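Local coordinates for ABC transporter, substrate-binding protein (Clostridium perfringens, PDB 4EDP), which probably binds a solute outside the cell membrane and hands it to the membrane part of an ABC transporter for uptake, at residues Glu74-Met79 / Thr90-Ser95; Gly133-Leu138 / Leu262-Ile267; Ala169-Thr174 / Ala233-Asp238. All coordinates share one frame; numbering follows the deposited sequence.

Contact 1 (Glu74-Met79 / Thr90-Ser95). With ACT (acetate ion), chain E.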
loop_
_atom_site.group_PDB
_atom_site.type_symbol
_atom_site.label_atom_id
_atom_site.label_comp_id
_atom_site.label_asym_id
_atom_site.label_seq_id
_atom_site.Cartn_x
_atom_site.Cartn_y
_atom_site.Cartn_z
ATOM N N GLU A 74 0.884 3.094 16.424
ATOM C CA GLU A 74 0.803 3.917 17.613
ATOM C C GLU A 74 -0.312 4.948 17.508
ATOM O O GLU A 74 -0.998 5.199 18.483
ATOM C CB GLU A 74 2.156 4.551 17.956
ATOM C CG GLU A 74 2.758 5.474 16.932
ATOM C CD GLU A 74 4.237 5.762 17.230
ATOM O OE1 GLU A 74 4.929 6.360 16.380
ATOM O OE2 GLU A 74 4.717 5.364 18.311
ATOM N N ARG A 75 -0.487 5.549 16.341
ATOM C CA ARG A 75 -1.561 6.517 16.161
ATOM C C ARG A 75 -2.923 5.831 16.295
ATOM O O ARG A 75 -3.805 6.337 16.986
ATOM C CB ARG A 75 -1.431 7.249 14.823
ATOM C CG ARG A 75 -0.202 8.133 14.785
ATOM C CD ARG A 75 -0.074 8.986 13.545
ATOM N NE ARG A 75 0.143 8.221 12.315
ATOM C CZ ARG A 75 -0.796 7.943 11.425
ATOM N NH1 ARG A 75 -0.483 7.255 10.333
ATOM N NH2 ARG A 75 -2.040 8.363 11.610
ATOM N N LEU A 76 -3.089 4.681 15.644
ATOM C CA LEU A 76 -4.357 3.953 15.726
ATOM C C LEU A 76 -4.661 3.499 17.156
ATOM O O LEU A 76 -5.778 3.633 17.635
ATOM C CB LEU A 76 -4.354 2.732 14.800
ATOM C CG LEU A 76 -5.648 1.905 14.877
ATOM C CD1 LEU A 76 -6.867 2.758 14.501
ATOM C CD2 LEU A 76 -5.569 0.651 14.006
ATOM N N THR A 77 -3.667 2.952 17.832
ATOM C CA THR A 77 -3.860 2.477 19.199
ATOM C C THR A 77 -4.302 3.592 20.132
ATOM O O THR A 77 -5.227 3.406 20.934
ATOM C CB THR A 77 -2.578 1.837 19.750
ATOM O OG1 THR A 77 -2.208 0.741 18.904
ATOM C CG2 THR A 77 -2.784 1.347 21.178
ATOM N N LYS A 78 -3.658 4.752 20.014
ATOM C CA LYS A 78 -3.981 5.888 20.869
ATOM C C LYS A 78 -5.426 6.335 20.683
ATOM O O LYS A 78 -6.154 6.491 21.662
ATOM C CB LYS A 78 -3.023 7.064 20.626
ATOM C CG LYS A 78 -3.147 8.166 21.676
ATOM C CD LYS A 78 -2.151 9.319 21.494
ATOM C CE LYS A 78 -2.419 10.110 20.227
ATOM N NZ LYS A 78 -1.547 11.302 20.098
ATOM N N MET A 79 -5.851 6.524 19.435
ATOM C CA MET A 79 -7.226 6.976 19.175
ATOM C C MET A 79 -8.285 5.926 19.535
ATOM O O MET A 79 -9.372 6.296 19.951
ATOM C CB MET A 79 -7.416 7.550 17.754
ATOM C CG MET A 79 -7.263 6.597 16.589
ATOM S SD MET A 79 -7.365 7.456 14.980
ATOM C CE MET A 79 -5.820 8.367 14.934
ATOM N N THR A 90 -7.743 11.263 9.863
ATOM C CA THR A 90 -6.697 10.292 10.073
ATOM C C THR A 90 -6.187 9.631 8.806
ATOM O O THR A 90 -6.963 9.054 8.029
ATOM C CB THR A 90 -7.236 9.187 11.004
ATOM O OG1 THR A 90 -7.632 9.764 12.267
ATOM C CG2 THR A 90 -6.195 8.093 11.241
ATOM N N TYR A 91 -4.882 9.735 8.605
ATOM C CA TYR A 91 -4.182 9.094 7.480
ATOM C C TYR A 91 -3.622 7.745 7.969
ATOM O O TYR A 91 -2.894 7.699 8.963
ATOM C CB TYR A 91 -2.988 9.936 7.007
ATOM C CG TYR A 91 -3.220 11.130 6.104
ATOM C CD1 TYR A 91 -3.695 12.333 6.593
ATOM C CD2 TYR A 91 -2.871 11.072 4.761
ATOM C CE1 TYR A 91 -3.856 13.440 5.749
ATOM C CE2 TYR A 91 -3.029 12.157 3.922
ATOM C CZ TYR A 91 -3.524 13.343 4.423
ATOM O OH TYR A 91 -3.664 14.421 3.593
ATOM N N LEU A 92 -3.957 6.652 7.287
ATOM C CA LEU A 92 -3.444 5.319 7.624
ATOM C C LEU A 92 -3.336 4.443 6.390
ATOM O O LEU A 92 -3.987 4.687 5.366
ATOM C CB LEU A 92 -4.390 4.570 8.594
ATOM C CG LEU A 92 -4.594 5.084 10.033
ATOM C CD1 LEU A 92 -5.833 4.450 10.689
ATOM C CD2 LEU A 92 -3.327 4.835 10.839
ATOM N N ALA A 93 -2.487 3.426 6.486
ATOM C CA ALA A 93 -2.439 2.394 5.471
ATOM C C ALA A 93 -3.821 1.722 5.575
ATOM O O ALA A 93 -4.391 1.617 6.668
ATOM C CB ALA A 93 -1.325 1.391 5.758
ATOM N N GLU A 94 -4.374 1.276 4.455
ATOM C CA GLU A 94 -5.717 0.686 4.473
ATOM C C GLU A 94 -5.888 -0.441 5.515
ATOM O O GLU A 94 -6.946 -0.534 6.160
ATOM C CB GLU A 94 -6.101 0.170 3.075
ATOM C CG GLU A 94 -7.546 -0.281 3.033
ATOM C CD GLU A 94 -7.975 -0.932 1.741
ATOM O OE1 GLU A 94 -7.116 -1.200 0.873
ATOM O OE2 GLU A 94 -9.194 -1.199 1.627
ATOM N N SER A 95 -4.870 -1.293 5.682
ATOM C CA SER A 95 -4.957 -2.416 6.641
ATOM C C SER A 95 -5.272 -1.915 8.046
ATOM O O SER A 95 -6.044 -2.541 8.770
ATOM C CB SER A 95 -3.675 -3.249 6.673
ATOM O OG SER A 95 -2.588 -2.500 7.174
HETATM C C ACT E . -1.517 13.714 0.855
HETATM O O ACT E . -2.638 14.195 1.176
HETATM O OXT ACT E . -1.369 13.395 -0.354
HETATM C CH3 ACT E . -0.401 13.532 1.842
#

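Contact 2 (Gly133-Leu138 / Leu262-Ile267)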
loop_
_atom_site.group_PDB
_atom_site.type_symbol
_atom_site.label_atom_id
_atom_site.label_comp_id
_atom_site.label_asym_id
_atom_site.label_seq_id
_atom_site.Cartn_x
_atom_site.Cartn_y
_atom_site.Cartn_z
ATOM N N GLY A 133 -13.261 5.965 4.600
ATOM C CA GLY A 133 -12.269 6.820 3.997
ATOM C C GLY A 133 -11.733 6.358 2.664
ATOM O O GLY A 133 -11.432 5.193 2.496
ATOM N N PRO A 134 -11.583 7.286 1.713
ATOM C CA PRO A 134 -11.089 6.874 0.399
ATOM C C PRO A 134 -9.572 6.787 0.315
ATOM O O PRO A 134 -8.856 7.429 1.111
ATOM C CB PRO A 134 -11.548 8.022 -0.511
ATOM C CG PRO A 134 -11.521 9.222 0.372
ATOM C CD PRO A 134 -11.881 8.724 1.764
ATOM N N ALA A 135 -9.082 5.987 -0.627
ATOM C CA ALA A 135 -7.642 5.966 -0.902
ATOM C C ALA A 135 -7.269 7.313 -1.495
ATOM O O ALA A 135 -7.997 7.813 -2.332
ATOM C CB ALA A 135 -7.291 4.897 -1.930
ATOM N N TYR A 136 -6.132 7.879 -1.084
ATOM C CA TYR A 136 -5.625 9.122 -1.682
ATOM C C TYR A 136 -4.324 8.828 -2.470
ATOM O O TYR A 136 -3.814 9.694 -3.199
ATOM C CB TYR A 136 -5.359 10.226 -0.623
ATOM C CG TYR A 136 -4.241 9.872 0.311
ATOM C CD1 TYR A 136 -4.471 9.077 1.426
ATOM C CD2 TYR A 136 -2.931 10.256 0.038
ATOM C CE1 TYR A 136 -3.441 8.701 2.261
ATOM C CE2 TYR A 136 -1.892 9.897 0.880
ATOM C CZ TYR A 136 -2.153 9.118 1.984
ATOM O OH TYR A 136 -1.119 8.732 2.814
ATOM N N THR A 137 -3.751 7.637 -2.277
ATOM C CA THR A 137 -2.561 7.220 -2.992
ATOM C C THR A 137 -2.570 5.703 -3.047
ATOM O O THR A 137 -3.329 5.037 -2.305
ATOM C CB THR A 137 -1.254 7.720 -2.319
ATOM O OG1 THR A 137 -0.140 7.528 -3.194
ATOM C CG2 THR A 137 -0.992 6.965 -0.982
ATOM N N LEU A 138 -1.723 5.154 -3.907
ATOM C CA LEU A 138 -1.598 3.713 -4.074
ATOM C C LEU A 138 -0.146 3.346 -4.321
ATOM O O LEU A 138 0.673 4.205 -4.641
ATOM C CB LEU A 138 -2.479 3.226 -5.240
ATOM C CG LEU A 138 -2.139 3.719 -6.657
ATOM C CD1 LEU A 138 -0.941 2.969 -7.274
ATOM C CD2 LEU A 138 -3.348 3.543 -7.588
ATOM N N LEU A 262 -2.234 -4.109 -5.646
ATOM C CA LEU A 262 -2.114 -2.764 -5.136
ATOM C C LEU A 262 -2.356 -2.714 -3.643
ATOM O O LEU A 262 -2.986 -3.613 -3.068
ATOM C CB LEU A 262 -3.187 -1.862 -5.759
ATOM C CG LEU A 262 -3.282 -1.829 -7.280
ATOM C CD1 LEU A 262 -4.416 -0.887 -7.728
ATOM C CD2 LEU A 262 -1.943 -1.451 -7.876
ATOM N N ASN A 263 -1.815 -1.678 -3.015
ATOM C CA ASN A 263 -2.140 -1.360 -1.624
ATOM C C ASN A 263 -2.406 0.157 -1.617
ATOM O O ASN A 263 -1.900 0.881 -2.483
ATOM C CB ASN A 263 -1.110 -1.814 -0.601
ATOM C CG ASN A 263 0.217 -1.149 -0.754
ATOM O OD1 ASN A 263 0.443 -0.042 -0.242
ATOM N ND2 ASN A 263 1.149 -1.854 -1.393
ATOM N N PHE A 264 -3.236 0.601 -0.684
ATOM C CA PHE A 264 -3.631 2.008 -0.586
ATOM C C PHE A 264 -3.400 2.594 0.796
ATOM O O PHE A 264 -3.358 1.861 1.783
ATOM C CB PHE A 264 -5.159 2.119 -0.804
ATOM C CG PHE A 264 -5.659 1.519 -2.111
ATOM C CD1 PHE A 264 -5.404 2.140 -3.314
ATOM C CD2 PHE A 264 -6.397 0.359 -2.120
ATOM C CE1 PHE A 264 -5.846 1.603 -4.518
ATOM C CE2 PHE A 264 -6.845 -0.175 -3.324
ATOM C CZ PHE A 264 -6.554 0.440 -4.519
ATOM N N ASN A 265 -3.276 3.922 0.854
ATOM C CA ASN A 265 -3.299 4.654 2.105
ATOM C C ASN A 265 -4.594 5.453 1.960
ATOM O O ASN A 265 -4.914 5.932 0.872
ATOM C CB ASN A 265 -2.100 5.577 2.308
ATOM C CG ASN A 265 -0.801 4.807 2.457
ATOM O OD1 ASN A 265 -0.802 3.634 2.850
ATOM N ND2 ASN A 265 0.305 5.467 2.179
ATOM N N THR A 266 -5.336 5.606 3.048
ATOM C CA THR A 266 -6.612 6.284 3.005
ATOM C C THR A 266 -6.721 7.399 4.030
ATOM O O THR A 266 -5.909 7.489 4.942
ATOM C CB THR A 266 -7.756 5.281 3.314
ATOM O OG1 THR A 266 -7.684 4.856 4.680
ATOM C CG2 THR A 266 -7.714 4.062 2.379
ATOM N N ILE A 267 -7.740 8.242 3.876
ATOM C CA ILE A 267 -8.002 9.322 4.838
ATOM C C ILE A 267 -9.426 9.143 5.344
ATOM O O ILE A 267 -10.372 9.062 4.547
ATOM C CB ILE A 267 -7.919 10.742 4.230
ATOM C CG1 ILE A 267 -6.629 10.950 3.460
ATOM C CG2 ILE A 267 -8.092 11.813 5.336
ATOM C CD1 ILE A 267 -6.580 12.263 2.680
HETATM O O HOH W 1 -10.321 3.763 4.771
#

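Contact 3 (Ala169-Thr174 / Ala233-Asp238)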
loop_
_atom_site.group_PDB
_atom_site.type_symbol
_atom_site.label_atom_id
_atom_site.label_comp_id
_atom_site.label_asym_id
_atom_site.label_seq_id
_atom_site.Cartn_x
_atom_site.Cartn_y
_atom_site.Cartn_z
ATOM N N ALA A 169 13.664 -13.635 -2.583
ATOM C CA ALA A 169 13.252 -13.013 -1.327
ATOM C C ALA A 169 11.786 -12.596 -1.485
ATOM O O ALA A 169 11.382 -12.123 -2.561
ATOM C CB ALA A 169 14.126 -11.797 -0.969
ATOM N N ILE A 170 11.011 -12.770 -0.422
ATOM C CA ILE A 170 9.598 -12.414 -0.410
ATOM C C ILE A 170 9.319 -11.585 0.857
ATOM O O ILE A 170 10.021 -11.702 1.869
ATOM C CB ILE A 170 8.672 -13.656 -0.490
ATOM C CG1 ILE A 170 8.799 -14.527 0.762
ATOM C CG2 ILE A 170 8.992 -14.485 -1.775
ATOM C CD1 ILE A 170 7.954 -15.835 0.749
ATOM N N PRO A 171 8.311 -10.713 0.795
ATOM C CA PRO A 171 7.975 -9.901 1.943
ATOM C C PRO A 171 7.377 -10.728 3.064
ATOM O O PRO A 171 6.614 -11.678 2.809
ATOM C CB PRO A 171 6.924 -8.927 1.385
ATOM C CG PRO A 171 6.292 -9.665 0.293
ATOM C CD PRO A 171 7.430 -10.424 -0.350
ATOM N N ASP A 172 7.712 -10.377 4.300
ATOM C CA ASP A 172 7.190 -11.108 5.437
ATOM C C ASP A 172 5.705 -10.808 5.611
ATOM O O ASP A 172 5.203 -9.762 5.163
ATOM C CB ASP A 172 7.929 -10.734 6.718
ATOM C CG ASP A 172 7.578 -11.654 7.863
ATOM O OD1 ASP A 172 7.725 -12.884 7.702
ATOM O OD2 ASP A 172 7.147 -11.140 8.911
ATOM N N ILE A 173 5.008 -11.730 6.258
ATOM C CA ILE A 173 3.567 -11.591 6.493
ATOM C C ILE A 173 3.191 -10.309 7.228
ATOM O O ILE A 173 2.095 -9.775 7.009
ATOM C CB ILE A 173 3.019 -12.818 7.259
ATOM C CG1 ILE A 173 1.485 -12.822 7.262
ATOM C CG2 ILE A 173 3.605 -12.881 8.678
ATOM C CD1 ILE A 173 0.846 -12.886 5.821
ATOM N N THR A 174 4.089 -9.795 8.070
ATOM C CA THR A 174 3.828 -8.581 8.851
ATOM C C THR A 174 4.058 -7.254 8.113
ATOM O O THR A 174 3.842 -6.187 8.681
ATOM C CB THR A 174 4.704 -8.563 10.144
ATOM O OG1 THR A 174 6.094 -8.575 9.791
ATOM C CG2 THR A 174 4.398 -9.768 11.013
ATOM N N ALA A 233 15.916 -12.854 -7.657
ATOM C CA ALA A 233 14.568 -12.273 -7.749
ATOM C C ALA A 233 13.946 -11.951 -6.403
ATOM O O ALA A 233 14.243 -12.598 -5.395
ATOM C CB ALA A 233 13.621 -13.231 -8.509
ATOM N N ALA A 234 13.090 -10.938 -6.382
ATOM C CA ALA A 234 12.352 -10.593 -5.170
ATOM C C ALA A 234 10.974 -10.034 -5.491
ATOM O O ALA A 234 10.806 -9.295 -6.472
ATOM C CB ALA A 234 13.130 -9.567 -4.297
ATOM N N VAL A 235 9.980 -10.409 -4.700
ATOM C CA VAL A 235 8.661 -9.801 -4.825
ATOM C C VAL A 235 8.839 -8.518 -4.017
ATOM O O VAL A 235 9.140 -8.576 -2.826
ATOM C CB VAL A 235 7.544 -10.670 -4.240
ATOM C CG1 VAL A 235 6.236 -9.899 -4.181
ATOM C CG2 VAL A 235 7.407 -11.966 -5.023
ATOM N N ALA A 236 8.671 -7.369 -4.652
ATOM C CA ALA A 236 8.942 -6.108 -3.994
ATOM C C ALA A 236 8.133 -4.944 -4.553
ATOM O O ALA A 236 7.676 -4.966 -5.687
ATOM C CB ALA A 236 10.411 -5.798 -4.143
ATOM N N SER A 237 8.028 -3.899 -3.746
ATOM C CA SER A 237 7.283 -2.714 -4.112
ATOM C C SER A 237 7.968 -1.874 -5.175
ATOM O O SER A 237 9.174 -1.995 -5.422
ATOM C CB SER A 237 7.102 -1.847 -2.868
ATOM O OG SER A 237 8.357 -1.293 -2.450
ATOM N N ASP A 238 7.174 -1.007 -5.791
ATOM C CA ASP A 238 7.649 -0.035 -6.748
ATOM C C ASP A 238 8.767 0.812 -6.124
ATOM O O ASP A 238 9.798 1.060 -6.765
ATOM C CB ASP A 238 6.483 0.839 -7.239
ATOM C CG ASP A 238 5.531 1.300 -6.107
ATOM O OD1 ASP A 238 5.850 1.201 -4.900
ATOM O OD2 ASP A 238 4.442 1.795 -6.455
#

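Contact 1 (Glu74-Met79 / Thr90-Ser95)
Arg-75 carries the polar side of this contact, in which helix 72-81 lies against strand 89-93. Its guanidinium meets the carbonyl of Tyr-91 end-on: NH1 at 2.8 Å and NH2 at 2.9 Å both donate to Tyr-91 O, which lies close to the guanidinium plane. Neither bond is straight, the N-H...O angle from NH1 being 141°, as expected when two nitrogens share one acceptor. Chi1 sets CG anti to the carbonyl carbon, and a bend at chi3 (-66°) brings the tip round to the strand. Two of its nitrogens have further partners: NE bonds to Gly-70 O, and NH2 also to Ser-40 OG, while Trp-42 makes a cation-pi contact. A long side chain with several N-H groups suits this place, since it can tie a helix, a loop and two strands together in a buried setting.

The remaining contacts are van der Waals. Leu-92 runs past Arg-75 in the opposite direction, its CD2 3.8 Å from Arg-75 NH1, and its CD1 makes an apolar contact with Leu-76 CD1 at 4.3 Å. Met-79 and Thr-90 approach tip to tip, with Met-79 CE 3.5 Å from Thr-90 OG1; that hydroxyl is hydrogen-bonded to Asn-270.

On the Tyr-91 side chain, which leads away from the helix, OH donates to an acetate oxygen (O) at 2.6 Å, in the plane of the ring.

Segment 74-79 crosses strand segment 90-93 with 126° between their N-to-C directions, and strand 89-93 itself runs between strands 37-41 and 262-269 before helix 94-103 begins.

Contact 2 (Gly133-Leu138 / Leu262-Ile267)
The Tyr-136 ring carries Thr-137 CG2 over one face, 3.6 Å above the plane and displaced toward the rim, and has Thr-266 C at its edge. Obliquely to the ring, Ile-267 CG1 comes within 3.5 Å of Tyr-136 CD1, the two side chains crossing at about a right angle. Asn-265 also crosses it obliquely, its CB 3.3 Å from Tyr-136 OH. Chi1 of 66° puts the Tyr-136 ring in the crowded position between backbone N and carbonyl carbon, and so brings it across strand 262-269; a second aromatic ring, Tyr-91, meets it edge-to-face. Phe-264 has Thr-137 O at its ring edge, while Ala-135 CB and Leu-138 CB pack obliquely near CD1. The small methyl of Ala-135 allows a close approach, 3.6 Å to Phe-264 CD1.

The backbones form an antiparallel pair interrupted by a beta bulge: Ala-135 pairs with Thr-266, but Thr-137 with Asn-265, so the register slips by one at the corner formed by Tyr-136. This joins strands 135-145 and 262-269 in the mixed sheet of a periplasmic-binding-protein-like fold. A hydrogen bond from Ile-267 N to Pro-134 O, 3.1 Å, precedes the bulge, and the bulge residue itself bonds through Tyr-136 N to Asn-265 O, 3.0 Å at 158°; after it, Asn-265 N to Thr-137 O is weak.

Gly-133 suits its place because a beta carbon would collide with Ile-267 O. Beyond it, one water donates to Gly-133 O and is hydrogen-bonded to Thr-266 OG1, linking the two segments. Thr-137 OG1 bonds outside them, to Ser-302 O.

Contact 3 (Ala169-Thr174 / Ala233-Asp238)
Strands 168-171 and 233-237 run side by side in the same direction; the axes of segments 169-171 and 233-237 are 4.9 Å apart at closest approach, with 25° between their directions. Ala-169 is the residue that pairs across the gap. Ala-169 N donates to Ala-233 O at 3.1 Å, and Ala-169 O receives Val-235 N, also at 3.1 Å and nearly along the C=O axis. Thus one residue bonds to the neighbours on either side of Ala-234, as parallel pairing requires, and Ala-234 CA adds a CH...O contact to Ala-169 O.

The methyls of Ala-169 and Ala-234 lie on the same face of the sheet, CB to CB 4.1 Å. Side chains this small suit a face where helix 219-227 packs closely, Leu-222 touching both. After Ile-170 the pairing gives way to a proline, which has no N-H to offer: Pro-171 crosses Val-235 obliquely, its CD 3.9 Å from Val-235 CB. The CB of Val-235 points toward the first strand, CG1 is anti to the backbone N (chi1 170°), and the carbonyl is hydrogen-bonded to the Tyr-216 hydroxyl. Past the strand, Thr-174 OG1 donates to Asp-172 OD2 at 2.9 Å, and Ser-237 N-caps helix 238-247.

Strand 168-171 pairs in parallel with both 212-216 and 233-237, and helix 219-227 covers one face: an alpha/beta sheet consistent with a lobe of a solute-binding protein.

All three contacts reach one mixed sheet. Contacts 1 and 2 touch, their centres 13 Å apart: Leu-92 O and Thr-266 N (2.8 Å), like Glu-94 N and Phe-264 O (2.9 Å), make probable hydrogen bonds between strands 89-93 and 262-269. Contact 3 is farther off, its centre 20 Å from that of contact 2 and 23 Å from that of contact 1, and it touches neither. It is nested in the chain loop that contact 2 closes, with strand 135-145 running beside both 262-269 and 233-237. An acetate, probably from the crystallisation liquor, lies by Tyr-91 and about 4 Å from the Tyr-136 side chain (nearest atoms), which may mark a pocket.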